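PDB 3EAA: EvpC from Edwardsiella tarda, which is a secreted Hcp-family protein of the type VI secretion system, and probably assembles as hexameric rings that form a tube-like conduit of the apparatus. Local coordinates for residues D4-K8 and H21-V27; K11-E15 and M63-S67; K51-S55 and G154-I158; F95-I99 and Y137-D141. All coordinates share one frame. Numbering follows the deposited sequence.

The four contacts illustrate how one beta-barrel subunit changes its chemistry with position. Contact 1 is regular strand pairing, and contacts 3 and 4 reach the same large sheet at other places. Contact 3 is buried and held across its interface by side chains alone; contacts 1, 2 and 4 are only partly buried. Contact 4 has a single backbone bridge at a strand corner, flanked by aromatic rings. Contact 2 joins two loops and abuts contact 1 through Ile25, which packs on Gly14 and Ala66. No other chain reaches contact 1, whereas contacts 2, 3 and 4 all meet neighbouring subunits; Tyr137 and Cys98 of contact 4 pack on Asp64 and Met63 of a neighbouring subunit.

Contact 1. Residues D4-K8 and H21-V27; sequences DTYIK and HKKWIEV
Tyr6, Trp24 and Val27 bury the most surface here, together about half of the 566 Å². Strand 4-8 is extended, and residues 25-27 run against it; the axes of the two segments come within 4.7 Å, with N-to-C directions at 141°. Tyr6 lies opposite Glu26 in a non-hydrogen-bonded pair, Ile7 opposite Ile25 in a hydrogen-bonded one: Ile7 N reaches Ile25 O at 3.0 Å, and Ile25 N reaches Ile7 O at 3.1 Å. Tyr6 (chi1 -46°, chi2 89°) lays its ring on that of His21 in an offset stack, centroids 4.1 Å apart and planes at 12°, while Tyr6 CB meets Trp24 CE3 at 3.5 Å. A type II turn from His21 to Trp24, with Lys23 at phi 64°, psi 8°, brings both rings to this side. Within this chain 25-27 is an outermost strand of the large antiparallel sheet of the Hcp beta-barrel, and strand 4-9 pairs on its other edge with strand 80-88. Trp24 (chi1 -82°, chi2 56°) receives Lys8 CB over its six-membered ring, 3.4 Å from the centroid, in a CH-pi contact. Val27 donates from N to Thr5 O at 2.9 Å and sets CG1 4.2 Å from Ile7 CB. Ile7 CG2 lies 3.7 Å from Ile25 CB, and on this face Ile7 and Val27 also pack against Val59 of strand 52-62.

Contact 2. Residues K11-E15 and M63-S67; sequences KVDGE and MDCAS
Two irregular loops meet here, one between strands 4-9 and 25-27, the other leading from strand 52-62 into helix 67-76. The nearest CA atoms are those of Gly14 and Ala66, 5.0 Å apart. Among the polar contacts across the pair, Cys65 N donates a weak hydrogen bond to Glu15 OE2 at 2.9 Å, with an angle of 120° at the hydrogen. The Cys65 side chain (chi1 48°, p) points toward 11-15 and brings SG to 3.1 Å from Asp13 O. Within 63-67 the bonding is firmer. Asp64 (phi -144°, psi -151°, chi1 37°) accepts at OD1 from Ala66 N at 3.0 Å and, weakly, from Ser67 N at 3.4 Å. This is helix-start capping by an aspartate, and its carboxylate also forms a salt bridge with Lys61. Apolar touches are small: Ala66 CB lies 4.3 Å from Val12 CG1 (chi1 180°) and likewise 4.3 Å from Gly14 CA. Toward the next subunit, Glu15 packs on Tyr137 of that neighbouring chain, and selenomethionine Met63 on its Cys98.

Contact 3. Residues K51-S55 and G154-I158; sequences KAMMS and GWSLI
The main projection is the selenium end of Met54, a selenomethionine, which enters the notch between Trp155 and Leu157. Residues 52-54 and 154-156 are extended, yet their backbones stay well apart: the nearest CA atoms, of Met53 and Leu157, are 8.2 Å from each other, so side chains span the gap. Alternation in the first strand directs Ala52 and Met54 toward the second. Met54 (chi1 -38°, chi2 163°, chi3 91°) sets SE 3.6 Å from Trp155 CD1, an oblique Met-aromatic contact, and 3.8 Å from Leu157 CG. The small Ala52 leaves room for the indole: its CB touches Trp155 CZ2 at 3.7 Å, with Trp155 at chi1 -179°, chi2 -84°. Leu157 (chi1 -64°, chi2 169°) forms the other wall. Although Met53, likewise a selenomethionine, points away at CB, its CE turns back to lie 4.3 Å from Leu157 CD1. Behind Leu157, Ser156 OG accepts from Ile158 N at 3.0 Å, an ST turn that ends the strand. Face-to-face packing of this kind joins the two sheets of the barrel. Around it, Met54 also touches Trp32 and Ala34 of strand 32-36 and Val133 of strand 132-134, while Val75 from helix 67-76 of a neighbouring subunit covers Met54 and Trp155.

Contact 4. Residues F95-I99 and Y137-D141; sequences FAFCI and YVPQD
Phe95 opens the contact with its ring (chi1 67°, chi2 95°) turned toward the 137-141 loop. Its CE1 lies 3.7 Å from Val138 CG1 (Val138 chi1 172°, t), and its CE2 lies 3.5 Å from OE1 of the extended Gln140 side chain. Ala96 contributes chiefly backbone, its O being 4.0 Å from Val138 CB, while its methyl packs on strand 80-88. At Phe97 the chain turns a corner (phi -87°, psi 2°), and at this corner the Phe97 carbonyl ties the two segments: Val138 N donates to Phe97 O at 2.8 Å with an angle of 160°, and Tyr137 CA makes a CA-H...O contact with the same Phe97 O at 3.3 Å. The Phe97 ring (chi1 54°) presents its edge to Tyr137, with Phe97 CD1 4.4 Å from Tyr137 CE1, and packs also on Pro122 of a neighbouring subunit. Cys98 (phi -155°, psi 118°) resumes the strand; its CA is 4.4 Å from Tyr137 CA, and the two backbones form a single bridge, an isolated beta-bridge between a strand of the barrel sheet and a loop. Ile99, whose backbone pairs on with Glu136, ends the walk, its CD1 reaching Val138 CG2 at 4.5 Å. Between these two segments there is one strong backbone hydrogen bond, a CA-H...O contact to the same carbonyl and mostly apolar touches, so the fit rests on shape rather than charge.

Contact 1. Residues D4-K8 and H21-V27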
loop_
_atom_site.group_PDB
_atom_site.type_symbol
_atom_site.label_atom_id
_atom_site.label_comp_id
_atom_site.label_asym_id
_atom_site.label_seq_id
_atom_site.Cartn_x
_atom_site.Cartn_y
_atom_site.Cartn_z
ATOM N N ASP A 4 0.098 19.092 23.834
ATOM C CA ASP A 4 1.324 18.535 24.388
ATOM C C ASP A 4 1.002 17.384 25.329
ATOM O O ASP A 4 0.267 17.567 26.300
ATOM C CB ASP A 4 2.091 19.622 25.125
ATOM C CG ASP A 4 2.517 20.750 24.205
ATOM O OD1 ASP A 4 3.405 20.519 23.363
ATOM O OD2 ASP A 4 1.966 21.866 24.316
ATOM N N THR A 5 1.561 16.206 25.051
ATOM C CA THR A 5 1.223 14.995 25.794
ATOM C C THR A 5 2.328 14.506 26.744
ATOM O O THR A 5 3.474 14.310 26.337
ATOM C CB THR A 5 0.893 13.861 24.821
ATOM O OG1 THR A 5 0.197 14.393 23.699
ATOM C CG2 THR A 5 0.037 12.800 25.498
ATOM N N TYR A 6 1.975 14.294 28.008
ATOM C CA TYR A 6 2.919 13.750 28.978
ATOM C C TYR A 6 2.388 12.464 29.581
ATOM O O TYR A 6 1.187 12.245 29.625
ATOM C CB TYR A 6 3.200 14.744 30.109
ATOM C CG TYR A 6 3.487 16.165 29.668
ATOM C CD1 TYR A 6 2.459 17.083 29.508
ATOM C CD2 TYR A 6 4.787 16.596 29.437
ATOM C CE1 TYR A 6 2.713 18.389 29.114
ATOM C CE2 TYR A 6 5.052 17.900 29.042
ATOM C CZ TYR A 6 4.009 18.789 28.883
ATOM O OH TYR A 6 4.250 20.090 28.498
ATOM N N ILE A 7 3.289 11.625 30.072
ATOM C CA ILE A 7 2.890 10.345 30.646
ATOM C C ILE A 7 3.756 9.939 31.842
ATOM O O ILE A 7 4.979 10.048 31.797
ATOM C CB ILE A 7 2.901 9.232 29.580
ATOM C CG1 ILE A 7 1.970 8.093 29.988
ATOM C CG2 ILE A 7 4.321 8.726 29.324
ATOM C CD1 ILE A 7 1.898 6.990 28.972
ATOM N N LYS A 8 3.111 9.465 32.906
ATOM C CA LYS A 8 3.800 9.152 34.158
ATOM C C LYS A 8 3.753 7.680 34.568
ATOM O O LYS A 8 2.706 7.032 34.506
ATOM C CB LYS A 8 3.250 9.997 35.300
ATOM C CG LYS A 8 3.596 9.448 36.667
ATOM C CD LYS A 8 3.165 10.405 37.759
ATOM C CE LYS A 8 3.849 10.077 39.079
ATOM N NZ LYS A 8 3.886 11.251 40.007
ATOM N N HIS A 21 4.715 19.073 34.975
ATOM C CA HIS A 21 5.089 17.705 34.614
ATOM C C HIS A 21 6.591 17.434 34.735
ATOM O O HIS A 21 7.236 16.990 33.784
ATOM C CB HIS A 21 4.592 17.370 33.206
ATOM C CG HIS A 21 3.124 17.570 33.029
ATOM N ND1 HIS A 21 2.212 16.531 33.108
ATOM C CD2 HIS A 21 2.393 18.684 32.799
ATOM C CE1 HIS A 21 0.999 16.998 32.926
ATOM N NE2 HIS A 21 1.073 18.309 32.734
ATOM N N LYS A 22 7.131 17.685 35.920
ATOM C CA LYS A 22 8.563 17.575 36.138
ATOM C C LYS A 22 9.043 16.121 36.090
ATOM O O LYS A 22 8.505 15.256 36.788
ATOM C CB LYS A 22 8.949 18.242 37.460
ATOM C CG LYS A 22 8.674 19.744 37.491
ATOM C CD LYS A 22 8.791 20.311 38.907
ATOM C CE LYS A 22 8.397 21.786 38.958
ATOM N NZ LYS A 22 8.746 22.435 40.256
ATOM N N LYS A 23 10.049 15.870 35.252
ATOM C CA LYS A 23 10.623 14.534 35.082
ATOM C C LYS A 23 9.639 13.500 34.503
ATOM O O LYS A 23 9.941 12.305 34.434
ATOM C CB LYS A 23 11.244 14.038 36.395
ATOM C CG LYS A 23 12.558 14.731 36.751
ATOM C CD LYS A 23 12.940 14.563 38.225
ATOM C CE LYS A 23 13.960 13.445 38.445
ATOM N NZ LYS A 23 14.698 13.599 39.736
ATOM N N TRP A 24 8.468 13.966 34.082
ATOM C CA TRP A 24 7.537 13.124 33.349
ATOM C C TRP A 24 8.163 12.739 32.027
ATOM O O TRP A 24 9.168 13.320 31.630
ATOM C CB TRP A 24 6.263 13.899 33.054
ATOM C CG TRP A 24 5.307 13.939 34.172
ATOM C CD1 TRP A 24 5.546 14.379 35.436
ATOM C CD2 TRP A 24 3.933 13.544 34.132
ATOM N NE1 TRP A 24 4.407 14.272 36.191
ATOM C CE2 TRP A 24 3.403 13.764 35.415
ATOM C CE3 TRP A 24 3.104 13.018 33.133
ATOM C CZ2 TRP A 24 2.077 13.479 35.730
ATOM C CZ3 TRP A 24 1.787 12.736 33.449
ATOM C CH2 TRP A 24 1.288 12.968 34.736
ATOM N N ILE A 25 7.553 11.783 31.334
ATOM C CA ILE A 25 8.003 11.412 29.999
ATOM C C ILE A 25 7.232 12.187 28.937
ATOM O O ILE A 25 6.009 12.091 28.862
ATOM C CB ILE A 25 7.804 9.908 29.717
ATOM C CG1 ILE A 25 8.740 9.050 30.574
ATOM C CG2 ILE A 25 8.004 9.614 28.235
ATOM C CD1 ILE A 25 8.186 8.755 31.966
ATOM N N GLU A 26 7.953 12.944 28.117
ATOM C CA GLU A 26 7.351 13.677 27.008
ATOM C C GLU A 26 6.982 12.736 25.860
ATOM O O GLU A 26 7.813 11.957 25.385
ATOM C CB GLU A 26 8.290 14.791 26.517
ATOM C CG GLU A 26 8.444 15.965 27.495
ATOM C CD GLU A 26 9.268 17.115 26.925
ATOM O OE1 GLU A 26 9.994 16.884 25.931
ATOM O OE2 GLU A 26 9.189 18.246 27.470
ATOM N N VAL A 27 5.730 12.801 25.416
ATOM C CA VAL A 27 5.263 11.898 24.364
ATOM C C VAL A 27 4.602 12.643 23.219
ATOM O O VAL A 27 3.966 13.675 23.421
ATOM C CB VAL A 27 4.313 10.795 24.911
ATOM C CG1 VAL A 27 3.469 11.332 26.042
ATOM C CG2 VAL A 27 3.439 10.235 23.806
#

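Contact 2. Residues K11-E15 and M63-S67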
loop_
_atom_site.group_PDB
_atom_site.type_symbol
_atom_site.label_atom_id
_atom_site.label_comp_id
_atom_site.label_asym_id
_atom_site.label_seq_id
_atom_site.Cartn_x
_atom_site.Cartn_y
_atom_site.Cartn_z
ATOM N N LYS A 11 7.921 5.338 39.741
ATOM C CA LYS A 11 9.369 5.166 39.894
ATOM C C LYS A 11 10.066 4.962 38.546
ATOM O O LYS A 11 10.813 4.004 38.365
ATOM C CB LYS A 11 9.708 4.024 40.870
ATOM C CG LYS A 11 9.707 4.428 42.361
ATOM C CD LYS A 11 10.159 3.291 43.299
ATOM C CE LYS A 11 9.075 2.230 43.472
ATOM N NZ LYS A 11 9.548 1.001 44.175
ATOM N N VAL A 12 9.809 5.868 37.605
ATOM C CA VAL A 12 10.380 5.798 36.257
ATOM C C VAL A 12 10.551 7.197 35.669
ATOM O O VAL A 12 9.778 7.631 34.820
ATOM C CB VAL A 12 9.516 4.947 35.289
ATOM C CG1 VAL A 12 10.148 4.913 33.902
ATOM C CG2 VAL A 12 9.341 3.534 35.816
ATOM N N ASP A 13 11.580 7.901 36.121
ATOM C CA ASP A 13 11.786 9.289 35.716
ATOM C C ASP A 13 12.016 9.457 34.224
ATOM O O ASP A 13 12.978 8.933 33.672
ATOM C CB ASP A 13 12.963 9.911 36.472
ATOM C CG ASP A 13 12.813 9.815 37.971
ATOM O OD1 ASP A 13 11.702 10.080 38.468
ATOM O OD2 ASP A 13 13.802 9.473 38.651
ATOM N N GLY A 14 11.137 10.217 33.585
ATOM C CA GLY A 14 11.363 10.648 32.221
ATOM C C GLY A 14 12.207 11.904 32.246
ATOM O O GLY A 14 13.002 12.094 33.164
ATOM N N GLU A 15 12.014 12.781 31.267
ATOM C CA GLU A 15 12.916 13.907 31.070
ATOM C C GLU A 15 12.220 15.271 30.991
ATOM O O GLU A 15 12.876 16.291 30.801
ATOM C CB GLU A 15 13.708 13.666 29.783
ATOM C CG GLU A 15 15.134 14.161 29.782
ATOM C CD GLU A 15 16.016 13.291 28.921
ATOM O OE1 GLU A 15 16.620 13.817 27.965
ATOM O OE2 GLU A 15 16.093 12.074 29.200
HETATM N N MSE A 63 14.065 8.887 22.408
HETATM C CA MSE A 63 14.859 8.275 23.453
HETATM C C MSE A 63 15.056 9.279 24.556
HETATM O O MSE A 63 15.342 10.453 24.316
HETATM C CB MSE A 63 16.227 7.860 22.927
HETATM C CG MSE A 63 16.321 6.400 22.537
HETATM SE SE MSE A 63 18.159 5.750 22.580
HETATM C CE MSE A 63 17.769 3.832 22.540
ATOM N N ASP A 64 14.918 8.818 25.780
ATOM C CA ASP A 64 15.271 9.659 26.896
ATOM C C ASP A 64 15.886 8.805 27.985
ATOM O O ASP A 64 16.507 7.780 27.717
ATOM C CB ASP A 64 14.046 10.412 27.401
ATOM C CG ASP A 64 12.807 9.582 27.329
ATOM O OD1 ASP A 64 12.864 8.423 27.783
ATOM O OD2 ASP A 64 11.782 10.081 26.822
ATOM N N CYS A 65 15.704 9.248 29.215
ATOM C CA CYS A 65 16.274 8.588 30.366
ATOM C C CYS A 65 15.391 7.427 30.780
ATOM O O CYS A 65 15.756 6.641 31.651
ATOM C CB CYS A 65 16.347 9.585 31.511
ATOM S SG CYS A 65 14.804 10.470 31.721
ATOM N N ALA A 66 14.215 7.334 30.174
ATOM C CA ALA A 66 13.280 6.293 30.559
ATOM C C ALA A 66 13.484 5.073 29.689
ATOM O O ALA A 66 13.137 3.960 30.078
ATOM C CB ALA A 66 11.866 6.787 30.448
ATOM N N SER A 67 14.059 5.302 28.513
ATOM C CA SER A 67 14.311 4.239 27.557
ATOM C C SER A 67 14.745 2.956 28.240
ATOM O O SER A 67 14.040 1.951 28.189
ATOM C CB SER A 67 15.381 4.667 26.563
ATOM O OG SER A 67 15.080 5.945 26.046
#

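Contact 3. Residues K51-S55 and G154-I158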
loop_
_atom_site.group_PDB
_atom_site.type_symbol
_atom_site.label_atom_id
_atom_site.label_comp_id
_atom_site.label_asym_id
_atom_site.label_seq_id
_atom_site.Cartn_x
_atom_site.Cartn_y
_atom_site.Cartn_z
ATOM N N LYS A 51 -19.421 -8.737 24.402
ATOM C CA LYS A 51 -18.412 -8.480 25.344
ATOM C C LYS A 51 -17.783 -7.212 25.052
ATOM O O LYS A 51 -17.759 -6.784 23.971
ATOM C CB LYS A 51 -17.368 -9.516 25.133
ATOM C CG LYS A 51 -16.930 -10.196 26.272
ATOM C CD LYS A 51 -15.612 -9.766 26.547
ATOM C CE LYS A 51 -15.501 -9.267 27.877
ATOM N NZ LYS A 51 -14.357 -8.412 27.931
ATOM N N ALA A 52 -17.196 -6.650 26.065
ATOM C CA ALA A 52 -16.455 -5.425 26.017
ATOM C C ALA A 52 -15.017 -5.520 25.728
ATOM O O ALA A 52 -14.341 -6.282 26.308
ATOM C CB ALA A 52 -16.604 -4.779 27.252
HETATM N N MSE A 53 -14.513 -4.683 24.870
HETATM C CA MSE A 53 -13.120 -4.662 24.808
HETATM C C MSE A 53 -12.313 -3.516 24.511
HETATM O O MSE A 53 -12.706 -2.675 23.800
HETATM C CB MSE A 53 -12.578 -5.869 24.181
HETATM C CG MSE A 53 -11.160 -6.128 24.566
HETATM SE SE MSE A 53 -10.737 -8.241 25.349
HETATM C CE MSE A 53 -9.234 -6.556 25.730
HETATM N N MSE A 54 -11.105 -3.573 25.037
HETATM C CA MSE A 54 -10.155 -2.502 25.041
HETATM C C MSE A 54 -8.827 -2.810 24.429
HETATM O O MSE A 54 -8.376 -3.906 24.413
HETATM C CB MSE A 54 -10.033 -1.908 26.428
HETATM C CG MSE A 54 -11.260 -1.828 27.133
HETATM SE SE MSE A 54 -10.874 -1.509 29.348
HETATM C CE MSE A 54 -11.126 0.278 27.991
ATOM N N SER A 55 -8.202 -1.779 23.910
ATOM C CA SER A 55 -6.909 -1.880 23.266
ATOM C C SER A 55 -5.688 -1.435 24.006
ATOM O O SER A 55 -5.773 -0.715 24.925
ATOM C CB SER A 55 -6.919 -1.281 21.871
ATOM O OG SER A 55 -6.458 0.004 21.853
ATOM N N GLY A 154 -14.781 5.180 33.311
ATOM C CA GLY A 154 -13.784 4.207 32.931
ATOM C C GLY A 154 -14.318 2.800 32.979
ATOM O O GLY A 154 -15.513 2.590 32.850
ATOM N N TRP A 155 -13.431 1.834 33.182
ATOM C CA TRP A 155 -13.822 0.440 33.068
ATOM C C TRP A 155 -12.711 -0.490 33.537
ATOM O O TRP A 155 -11.543 -0.107 33.567
ATOM C CB TRP A 155 -14.201 0.148 31.620
ATOM C CG TRP A 155 -14.655 -1.235 31.348
ATOM C CD1 TRP A 155 -13.867 -2.318 31.098
ATOM C CD2 TRP A 155 -16.009 -1.696 31.254
ATOM N NE1 TRP A 155 -14.644 -3.428 30.870
ATOM C CE2 TRP A 155 -15.963 -3.072 30.962
ATOM C CE3 TRP A 155 -17.254 -1.075 31.397
ATOM C CZ2 TRP A 155 -17.111 -3.844 30.813
ATOM C CZ3 TRP A 155 -18.397 -1.845 31.246
ATOM C CH2 TRP A 155 -18.317 -3.213 30.959
ATOM N N SER A 156 -13.089 -1.707 33.922
ATOM C CA SER A 156 -12.135 -2.696 34.418
ATOM C C SER A 156 -12.292 -4.044 33.752
ATOM O O SER A 156 -13.389 -4.587 33.694
ATOM C CB SER A 156 -12.301 -2.902 35.917
ATOM O OG SER A 156 -11.615 -4.071 36.345
ATOM N N LEU A 157 -11.176 -4.599 33.294
ATOM C CA LEU A 157 -11.154 -5.912 32.666
ATOM C C LEU A 157 -11.067 -7.036 33.687
ATOM O O LEU A 157 -11.081 -8.211 33.319
ATOM C CB LEU A 157 -9.985 -6.005 31.689
ATOM C CG LEU A 157 -10.074 -5.047 30.500
ATOM C CD1 LEU A 157 -8.764 -5.011 29.728
ATOM C CD2 LEU A 157 -11.246 -5.421 29.594
ATOM N N ILE A 158 -10.975 -6.685 34.967
ATOM C CA ILE A 158 -10.991 -7.708 36.001
ATOM C C ILE A 158 -12.429 -7.993 36.444
ATOM O O ILE A 158 -12.749 -9.096 36.882
ATOM C CB ILE A 158 -10.144 -7.318 37.232
ATOM C CG1 ILE A 158 -9.042 -6.329 36.862
ATOM C CG2 ILE A 158 -9.536 -8.555 37.868
ATOM C CD1 ILE A 158 -8.081 -6.053 38.006
#

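Contact 4. Residues F95-I99 and Y137-D141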
loop_
_atom_site.group_PDB
_atom_site.type_symbol
_atom_site.label_atom_id
_atom_site.label_comp_id
_atom_site.label_asym_id
_atom_site.label_seq_id
_atom_site.Cartn_x
_atom_site.Cartn_y
_atom_site.Cartn_z
ATOM N N PHE A 95 -3.414 23.592 31.073
ATOM C CA PHE A 95 -4.060 22.550 31.861
ATOM C C PHE A 95 -4.380 21.311 31.020
ATOM O O PHE A 95 -4.388 21.347 29.788
ATOM C CB PHE A 95 -5.331 23.076 32.520
ATOM C CG PHE A 95 -6.414 23.410 31.548
ATOM C CD1 PHE A 95 -7.394 22.489 31.247
ATOM C CD2 PHE A 95 -6.448 24.646 30.927
ATOM C CE1 PHE A 95 -8.384 22.790 30.355
ATOM C CE2 PHE A 95 -7.439 24.953 30.037
ATOM C CZ PHE A 95 -8.410 24.024 29.748
ATOM N N ALA A 96 -4.644 20.208 31.704
ATOM C CA ALA A 96 -4.893 18.945 31.036
ATOM C C ALA A 96 -6.370 18.786 30.716
ATOM O O ALA A 96 -7.193 18.590 31.602
ATOM C CB ALA A 96 -4.411 17.801 31.895
ATOM N N PHE A 97 -6.703 18.857 29.437
ATOM C CA PHE A 97 -8.093 18.790 29.030
ATOM C C PHE A 97 -8.498 17.349 28.853
ATOM O O PHE A 97 -9.624 17.045 28.480
ATOM C CB PHE A 97 -8.308 19.569 27.736
ATOM C CG PHE A 97 -7.396 19.154 26.633
ATOM C CD1 PHE A 97 -7.797 18.219 25.706
ATOM C CD2 PHE A 97 -6.129 19.690 26.527
ATOM C CE1 PHE A 97 -6.957 17.835 24.688
ATOM C CE2 PHE A 97 -5.276 19.305 25.508
ATOM C CZ PHE A 97 -5.694 18.378 24.592
ATOM N N CYS A 98 -7.567 16.455 29.129
ATOM C CA CYS A 98 -7.852 15.035 29.039
ATOM C C CYS A 98 -6.916 14.263 29.932
ATOM O O CYS A 98 -5.705 14.286 29.739
ATOM C CB CYS A 98 -7.692 14.545 27.607
ATOM S SG CYS A 98 -8.099 12.809 27.439
ATOM N N ILE A 99 -7.475 13.579 30.917
ATOM C CA ILE A 99 -6.639 12.882 31.883
ATOM C C ILE A 99 -6.944 11.403 31.885
ATOM O O ILE A 99 -7.993 10.984 32.344
ATOM C CB ILE A 99 -6.823 13.427 33.309
ATOM C CG1 ILE A 99 -6.621 14.947 33.335
ATOM C CG2 ILE A 99 -5.874 12.715 34.279
ATOM C CD1 ILE A 99 -7.837 15.745 32.839
ATOM N N TYR A 137 -12.304 14.307 30.904
ATOM C CA TYR A 137 -12.098 15.364 29.929
ATOM C C TYR A 137 -12.465 16.709 30.556
ATOM O O TYR A 137 -13.301 16.776 31.459
ATOM C CB TYR A 137 -13.000 15.120 28.724
ATOM C CG TYR A 137 -13.057 16.269 27.732
ATOM C CD1 TYR A 137 -12.107 16.380 26.727
ATOM C CD2 TYR A 137 -14.068 17.227 27.789
ATOM C CE1 TYR A 137 -12.147 17.409 25.813
ATOM C CE2 TYR A 137 -14.116 18.266 26.877
ATOM C CZ TYR A 137 -13.150 18.352 25.884
ATOM O OH TYR A 137 -13.166 19.377 24.955
ATOM N N VAL A 138 -11.852 17.780 30.070
ATOM C CA VAL A 138 -12.169 19.120 30.539
ATOM C C VAL A 138 -12.268 20.083 29.364
ATOM O O VAL A 138 -11.302 20.248 28.621
ATOM C CB VAL A 138 -11.092 19.638 31.511
ATOM C CG1 VAL A 138 -11.313 21.095 31.831
ATOM C CG2 VAL A 138 -11.084 18.817 32.788
ATOM N N PRO A 139 -13.440 20.719 29.186
ATOM C CA PRO A 139 -13.674 21.786 28.206
ATOM C C PRO A 139 -12.818 23.017 28.492
ATOM O O PRO A 139 -12.180 23.093 29.545
ATOM C CB PRO A 139 -15.147 22.132 28.428
ATOM C CG PRO A 139 -15.441 21.617 29.786
ATOM C CD PRO A 139 -14.692 20.344 29.849
ATOM N N GLN A 140 -12.817 23.976 27.570
ATOM C CA GLN A 140 -12.055 25.209 27.746
ATOM C C GLN A 140 -12.893 26.421 27.341
ATOM O O GLN A 140 -13.486 26.448 26.259
ATOM C CB GLN A 140 -10.755 25.155 26.932
ATOM C CG GLN A 140 -9.729 26.238 27.265
ATOM C CD GLN A 140 -8.456 26.136 26.422
ATOM O OE1 GLN A 140 -7.357 26.454 26.884
ATOM N NE2 GLN A 140 -8.604 25.691 25.178
ATOM N N ASP A 141 -12.950 27.415 28.222
ATOM C CA ASP A 141 -13.675 28.652 27.942
ATOM C C ASP A 141 -12.989 29.440 26.833
ATOM O O ASP A 141 -11.801 29.742 26.928
ATOM C CB ASP A 141 -13.800 29.510 29.210
#